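Local coordinates for sulfate transporter/antisigma-factor antagonist STAS (Planctomyces limnophilus, PDB 3T6O), which probably acts as an anti-sigma factor antagonist, a regulator in bacterial sigma-factor control, at residues L52-G57 with L86-P91; G82-C87 with E104-Y109. All coordinates share one frame; numbering follows the deposited sequence.

Contact 1 (L52-G57 with L86-P91); sequences LIDLEG and LCSVSP
With CG anti to the backbone N (chi1 178°), Asp54 lays its carboxylate along the chain toward Ser88, while Cys87 holds SG in the crowded position between its own N and carbonyl carbon (chi1 67°), where the sulfur meets CB and CG of Asp54. Leu52, also with CG anti to N, reaches the same sulfur with CD2, 3.9 Å from Cys87 SG. Beneath these side chains two parallel strand ends are joined by Cys87 N to Ile53 O (3.0 Å) and by the straighter Leu55 N to Cys87 O (3.0 Å, 170° at the hydrogen), which lies in the carbonyl plane. Asp54 OD1 then closes an Asx turn, receiving Glu56 N at 3.1 Å from above the carboxylate plane; the turn bends the chain as the strand ends. Water 1 links Ser88 OG to OD1, weakly on the Asp54 side, and water 2 accepts from Ser90 N and donates to Leu55 O, so solvent bridges the diverging ends. On the sheet face of Ile53 and Leu86, CD2 of Leu86 packs alongside Ile53 CB at 3.6 Å. Strand 15-19 borders Leu52 and Ile53, helix 112-118 covers Leu52, Asp54 and Cys87 through Lys112, and helix 91-97, N-capped by Ser90, packs against Leu86 and Val89.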
loop_
_atom_site.group_PDB
_atom_site.type_symbol
_atom_site.label_atom_id
_atom_site.label_comp_id
_atom_site.label_asym_id
_atom_site.label_seq_id
_atom_site.Cartn_x
_atom_site.Cartn_y
_atom_site.Cartn_z
ATOM N N LEU A 52 -18.878 -9.419 -10.758
ATOM C CA LEU A 52 -18.250 -10.598 -11.256
ATOM C C LEU A 52 -17.151 -10.165 -12.161
ATOM O O LEU A 52 -17.409 -9.424 -13.102
ATOM C CB LEU A 52 -19.273 -11.414 -12.072
ATOM C CG LEU A 52 -18.752 -12.700 -12.740
ATOM C CD1 LEU A 52 -18.177 -13.691 -11.652
ATOM C CD2 LEU A 52 -19.882 -13.360 -13.584
ATOM N N ILE A 53 -15.931 -10.642 -11.930
ATOM C CA ILE A 53 -14.810 -10.309 -12.796
ATOM C C ILE A 53 -14.636 -11.521 -13.691
ATOM O O ILE A 53 -14.190 -12.599 -13.248
ATOM C CB ILE A 53 -13.517 -10.085 -11.999
ATOM C CG1 ILE A 53 -13.792 -9.175 -10.797
ATOM C CG2 ILE A 53 -12.384 -9.546 -12.886
ATOM C CD1 ILE A 53 -14.251 -7.788 -11.157
ATOM N N ASP A 54 -14.994 -11.361 -14.947
ATOM C CA ASP A 54 -14.912 -12.456 -15.882
ATOM C C ASP A 54 -13.574 -12.398 -16.618
ATOM O O ASP A 54 -13.390 -11.587 -17.554
ATOM C CB ASP A 54 -16.088 -12.413 -16.837
ATOM C CG ASP A 54 -16.053 -13.539 -17.904
ATOM O OD1 ASP A 54 -15.115 -14.364 -17.946
ATOM O OD2 ASP A 54 -17.009 -13.590 -18.685
ATOM N N LEU A 55 -12.696 -13.331 -16.250
ATOM C CA LEU A 55 -11.306 -13.291 -16.678
ATOM C C LEU A 55 -11.034 -14.105 -17.929
ATOM O O LEU A 55 -9.877 -14.381 -18.245
ATOM C CB LEU A 55 -10.415 -13.695 -15.509
ATOM C CG LEU A 55 -10.300 -12.536 -14.481
ATOM C CD1 LEU A 55 -9.741 -12.965 -13.116
ATOM C CD2 LEU A 55 -9.386 -11.365 -14.984
ATOM N N GLU A 56 -12.083 -14.462 -18.682
ATOM C CA GLU A 56 -11.876 -15.297 -19.859
ATOM C C GLU A 56 -10.995 -14.543 -20.854
ATOM O O GLU A 56 -11.226 -13.377 -21.140
ATOM C CB GLU A 56 -13.221 -15.656 -20.537
ATOM C CG GLU A 56 -13.067 -16.689 -21.710
ATOM C CD GLU A 56 -14.427 -17.184 -22.224
ATOM O OE1 GLU A 56 -15.431 -16.442 -22.146
ATOM O OE2 GLU A 56 -14.499 -18.319 -22.730
ATOM N N GLY A 57 -9.988 -15.206 -21.382
ATOM C CA GLY A 57 -9.083 -14.589 -22.352
ATOM C C GLY A 57 -7.851 -13.955 -21.703
ATOM O O GLY A 57 -6.843 -13.729 -22.382
ATOM N N LEU A 86 -15.118 -14.049 -9.000
ATOM C CA LEU A 86 -14.369 -14.220 -10.243
ATOM C C LEU A 86 -14.932 -15.408 -11.024
ATOM O O LEU A 86 -15.604 -16.287 -10.443
ATOM C CB LEU A 86 -12.923 -14.492 -9.921
ATOM C CG LEU A 86 -12.168 -13.603 -8.928
ATOM C CD1 LEU A 86 -10.693 -14.094 -8.831
ATOM C CD2 LEU A 86 -12.208 -12.167 -9.326
ATOM N N CYS A 87 -14.684 -15.427 -12.332
ATOM C CA CYS A 87 -14.942 -16.610 -13.140
ATOM C C CYS A 87 -14.005 -16.694 -14.315
ATOM O O CYS A 87 -13.333 -15.737 -14.640
ATOM C CB CYS A 87 -16.392 -16.729 -13.644
ATOM S SG CYS A 87 -16.921 -15.476 -14.849
ATOM N N SER A 88 -13.930 -17.892 -14.888
ATOM C CA SER A 88 -13.170 -18.146 -16.109
ATOM C C SER A 88 -11.698 -17.782 -15.965
ATOM O O SER A 88 -11.073 -17.243 -16.880
ATOM C CB SER A 88 -13.828 -17.441 -17.303
ATOM O OG SER A 88 -15.072 -18.069 -17.510
ATOM N N VAL A 89 -11.148 -18.150 -14.817
ATOM C CA VAL A 89 -9.750 -17.812 -14.468
ATOM C C VAL A 89 -8.896 -18.908 -15.056
ATOM O O VAL A 89 -9.132 -20.101 -14.790
ATOM C CB VAL A 89 -9.561 -17.721 -12.955
ATOM C CG1 VAL A 89 -8.106 -17.169 -12.571
ATOM C CG2 VAL A 89 -10.594 -16.855 -12.375
ATOM N N SER A 90 -7.939 -18.553 -15.900
ATOM C CA SER A 90 -7.082 -19.596 -16.512
ATOM C C SER A 90 -6.272 -20.327 -15.444
ATOM O O SER A 90 -6.056 -19.794 -14.377
ATOM C CB SER A 90 -6.104 -19.020 -17.520
ATOM O OG SER A 90 -5.086 -18.305 -16.852
ATOM N N PRO A 91 -5.830 -21.564 -15.725
ATOM C CA PRO A 91 -5.051 -22.280 -14.723
ATOM C C PRO A 91 -3.810 -21.538 -14.228
ATOM O O PRO A 91 -3.484 -21.636 -13.045
ATOM C CB PRO A 91 -4.672 -23.606 -15.432
ATOM C CG PRO A 91 -5.728 -23.828 -16.424
ATOM C CD PRO A 91 -6.411 -22.481 -16.723
HETATM O O HOH W 1 -17.005 -16.876 -18.894
HETATM O O HOH W 2 -7.893 -15.877 -16.755
#

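Contact 2 (G82-C87 with E104-Y109); sequences GVFALC and EVWPRY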
loop_
_atom_site.group_PDB
_atom_site.type_symbol
_atom_site.label_atom_id
_atom_site.label_comp_id
_atom_site.label_asym_id
_atom_site.label_seq_id
_atom_site.Cartn_x
_atom_site.Cartn_y
_atom_site.Cartn_z
ATOM N N GLY A 82 -23.530 -8.182 -0.339
ATOM C CA GLY A 82 -22.633 -7.871 -1.460
ATOM C C GLY A 82 -21.853 -9.110 -1.870
ATOM O O GLY A 82 -21.749 -10.048 -1.084
ATOM N N VAL A 83 -21.348 -9.158 -3.096
ATOM C CA VAL A 83 -20.571 -10.306 -3.537
ATOM C C VAL A 83 -19.613 -9.818 -4.568
ATOM O O VAL A 83 -20.001 -9.113 -5.493
ATOM C CB VAL A 83 -21.433 -11.439 -4.207
ATOM C CG1 VAL A 83 -20.526 -12.552 -4.763
ATOM C CG2 VAL A 83 -22.508 -11.982 -3.270
ATOM N N PHE A 84 -18.357 -10.207 -4.422
ATOM C CA PHE A 84 -17.319 -9.868 -5.378
ATOM C C PHE A 84 -16.727 -11.212 -5.785
ATOM O O PHE A 84 -16.093 -11.882 -4.948
ATOM C CB PHE A 84 -16.249 -8.984 -4.707
ATOM C CG PHE A 84 -15.218 -8.432 -5.670
ATOM C CD1 PHE A 84 -14.106 -9.150 -5.980
ATOM C CD2 PHE A 84 -15.350 -7.160 -6.197
ATOM C CE1 PHE A 84 -13.146 -8.665 -6.865
ATOM C CE2 PHE A 84 -14.421 -6.656 -7.077
ATOM C CZ PHE A 84 -13.302 -7.417 -7.413
ATOM N N ALA A 85 -16.981 -11.626 -7.023
ATOM C CA ALA A 85 -16.699 -12.989 -7.512
ATOM C C ALA A 85 -15.810 -12.951 -8.764
ATOM O O ALA A 85 -15.719 -11.953 -9.499
ATOM C CB ALA A 85 -18.048 -13.754 -7.810
ATOM N N LEU A 86 -15.118 -14.049 -9.000
ATOM C CA LEU A 86 -14.369 -14.220 -10.243
ATOM C C LEU A 86 -14.932 -15.408 -11.024
ATOM O O LEU A 86 -15.604 -16.287 -10.443
ATOM C CB LEU A 86 -12.923 -14.492 -9.921
ATOM C CG LEU A 86 -12.168 -13.603 -8.928
ATOM C CD1 LEU A 86 -10.693 -14.094 -8.831
ATOM C CD2 LEU A 86 -12.208 -12.167 -9.326
ATOM N N CYS A 87 -14.684 -15.427 -12.332
ATOM C CA CYS A 87 -14.942 -16.610 -13.140
ATOM C C CYS A 87 -14.005 -16.694 -14.315
ATOM O O CYS A 87 -13.333 -15.737 -14.640
ATOM C CB CYS A 87 -16.392 -16.729 -13.644
ATOM S SG CYS A 87 -16.921 -15.476 -14.849
ATOM N N GLU A 104 -9.633 -15.780 -1.157
ATOM C CA GLU A 104 -10.395 -16.681 -0.326
ATOM C C GLU A 104 -11.708 -16.068 0.071
ATOM O O GLU A 104 -12.588 -16.784 0.489
ATOM C CB GLU A 104 -9.623 -17.050 0.931
ATOM C CG GLU A 104 -8.349 -17.867 0.693
ATOM C CD GLU A 104 -8.660 -19.303 0.335
ATOM O OE1 GLU A 104 -9.180 -20.035 1.214
ATOM O OE2 GLU A 104 -8.386 -19.689 -0.826
ATOM N N VAL A 105 -11.874 -14.756 -0.067
ATOM C CA VAL A 105 -13.173 -14.146 0.169
ATOM C C VAL A 105 -13.916 -13.810 -1.130
ATOM O O VAL A 105 -14.972 -13.230 -1.107
ATOM C CB VAL A 105 -13.055 -12.907 1.126
ATOM C CG1 VAL A 105 -12.076 -13.209 2.262
ATOM C CG2 VAL A 105 -12.615 -11.671 0.415
ATOM N N TRP A 106 -13.353 -14.153 -2.284
ATOM C CA TRP A 106 -14.028 -13.929 -3.565
ATOM C C TRP A 106 -14.435 -15.317 -4.135
ATOM O O TRP A 106 -13.561 -16.143 -4.466
ATOM C CB TRP A 106 -13.084 -13.247 -4.539
ATOM C CG TRP A 106 -12.539 -11.948 -4.099
ATOM C CD1 TRP A 106 -13.069 -11.086 -3.183
ATOM C CD2 TRP A 106 -11.375 -11.331 -4.598
ATOM N NE1 TRP A 106 -12.293 -9.969 -3.079
ATOM C CE2 TRP A 106 -11.248 -10.090 -3.951
ATOM C CE3 TRP A 106 -10.422 -11.702 -5.540
ATOM C CZ2 TRP A 106 -10.181 -9.245 -4.182
ATOM C CZ3 TRP A 106 -9.381 -10.867 -5.790
ATOM C CH2 TRP A 106 -9.258 -9.645 -5.113
ATOM N N PRO A 107 -15.730 -15.625 -4.140
ATOM C CA PRO A 107 -16.097 -16.923 -4.717
ATOM C C PRO A 107 -15.643 -16.976 -6.161
ATOM O O PRO A 107 -15.752 -15.977 -6.882
ATOM C CB PRO A 107 -17.608 -16.940 -4.611
ATOM C CG PRO A 107 -18.012 -15.627 -4.125
ATOM C CD PRO A 107 -16.885 -14.939 -3.553
ATOM N N ARG A 108 -15.057 -18.103 -6.552
ATOM C CA ARG A 108 -14.659 -18.307 -7.921
ATOM C C ARG A 108 -15.456 -19.458 -8.599
ATOM O O ARG A 108 -15.670 -20.513 -8.005
ATOM C CB ARG A 108 -13.176 -18.554 -7.980
ATOM C CG ARG A 108 -12.667 -18.863 -9.395
ATOM C CD ARG A 108 -11.155 -18.766 -9.413
ATOM N NE ARG A 108 -10.540 -19.839 -8.656
ATOM C CZ ARG A 108 -10.321 -21.069 -9.103
ATOM N NH1 ARG A 108 -10.727 -21.457 -10.323
ATOM N NH2 ARG A 108 -9.713 -21.935 -8.295
ATOM N N TYR A 109 -15.847 -19.227 -9.846
ATOM C CA TYR A 109 -16.703 -20.150 -10.635
ATOM C C TYR A 109 -16.083 -20.423 -12.006
ATOM O O TYR A 109 -15.301 -19.618 -12.521
ATOM C CB TYR A 109 -18.103 -19.561 -10.828
ATOM C CG TYR A 109 -18.823 -19.286 -9.539
ATOM C CD1 TYR A 109 -19.478 -20.285 -8.855
ATOM C CD2 TYR A 109 -18.810 -18.028 -8.986
ATOM C CE1 TYR A 109 -20.118 -20.023 -7.629
ATOM C CE2 TYR A 109 -19.442 -17.754 -7.795
ATOM C CZ TYR A 109 -20.079 -18.737 -7.124
ATOM O OH TYR A 109 -20.722 -18.404 -5.956
HETATM O O HOH W 3 -17.462 -11.618 -2.223
#
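Leu86 spends both its backbone polar groups on segment 104-109: its N donates to Pro107 O (2.9 Å, 159° at the hydrogen) in the carbonyl plane, and its O accepts Tyr109 N at 3.0 Å from above the Leu86 carbonyl plane. CA-H groups approach both acceptors, Ala85 CA lying 3.2 Å from Pro107 O and Arg108 CA approaching Leu86 O. Where the strands part, water 3 accepts from Phe84 N (2.8 Å) and donates to Val105 O. Glu104 OE1 forms a salt bridge with Lys74 NZ of another subunit. Strand 83-87, helix 91-97 and strand 108-109 form a beta-alpha-beta unit of this STAS domain; the parallel bridges Leu86-Arg108 and Cys87-Tyr109 place strand 108-109 beside 83-87, outermost in the sheet within this chain. Trp106, CG anti to its carbonyl carbon (chi1 -58°), takes Phe84 CD1 over one face, 3.4 Å above the plane and offset toward the rim; the Phe84 ring and the five-membered ring of the indole are inclined at 49°, an oblique pair. An alanine here would remove the indole, and with it the edge-to-face meeting with Trp73, and would probably loosen the packing around Phe84 and Leu86 CD1. Ala85 CB touches the edge of the Tyr109 ring at CE2 (4.2 Å), and Pro107 CG rests against Val83 CG1.

How the contacts relate
Contacts 1 and 2 lie on the two flanks of strand 83-87, which has strand 50-54 on one side and strand 108-109 on the other; their centres are about 10 Å apart. Leu86 and Cys87 belong to both. Cys87 N points to contact 1, whereas Leu86 N and O point to contact 2, as expected of an interior strand with a neighbour on either side. Direct links reinforce this: Ile53 N lies 2.8 Å from Ala85 O and Ser88 N 3.2 Å from Tyr109 O, both probable hydrogen bonds. Side chains also meet, with Val89 CG2 3.6 Å from Arg108 CD. The three strands thus form one continuous parallel part of the sheet.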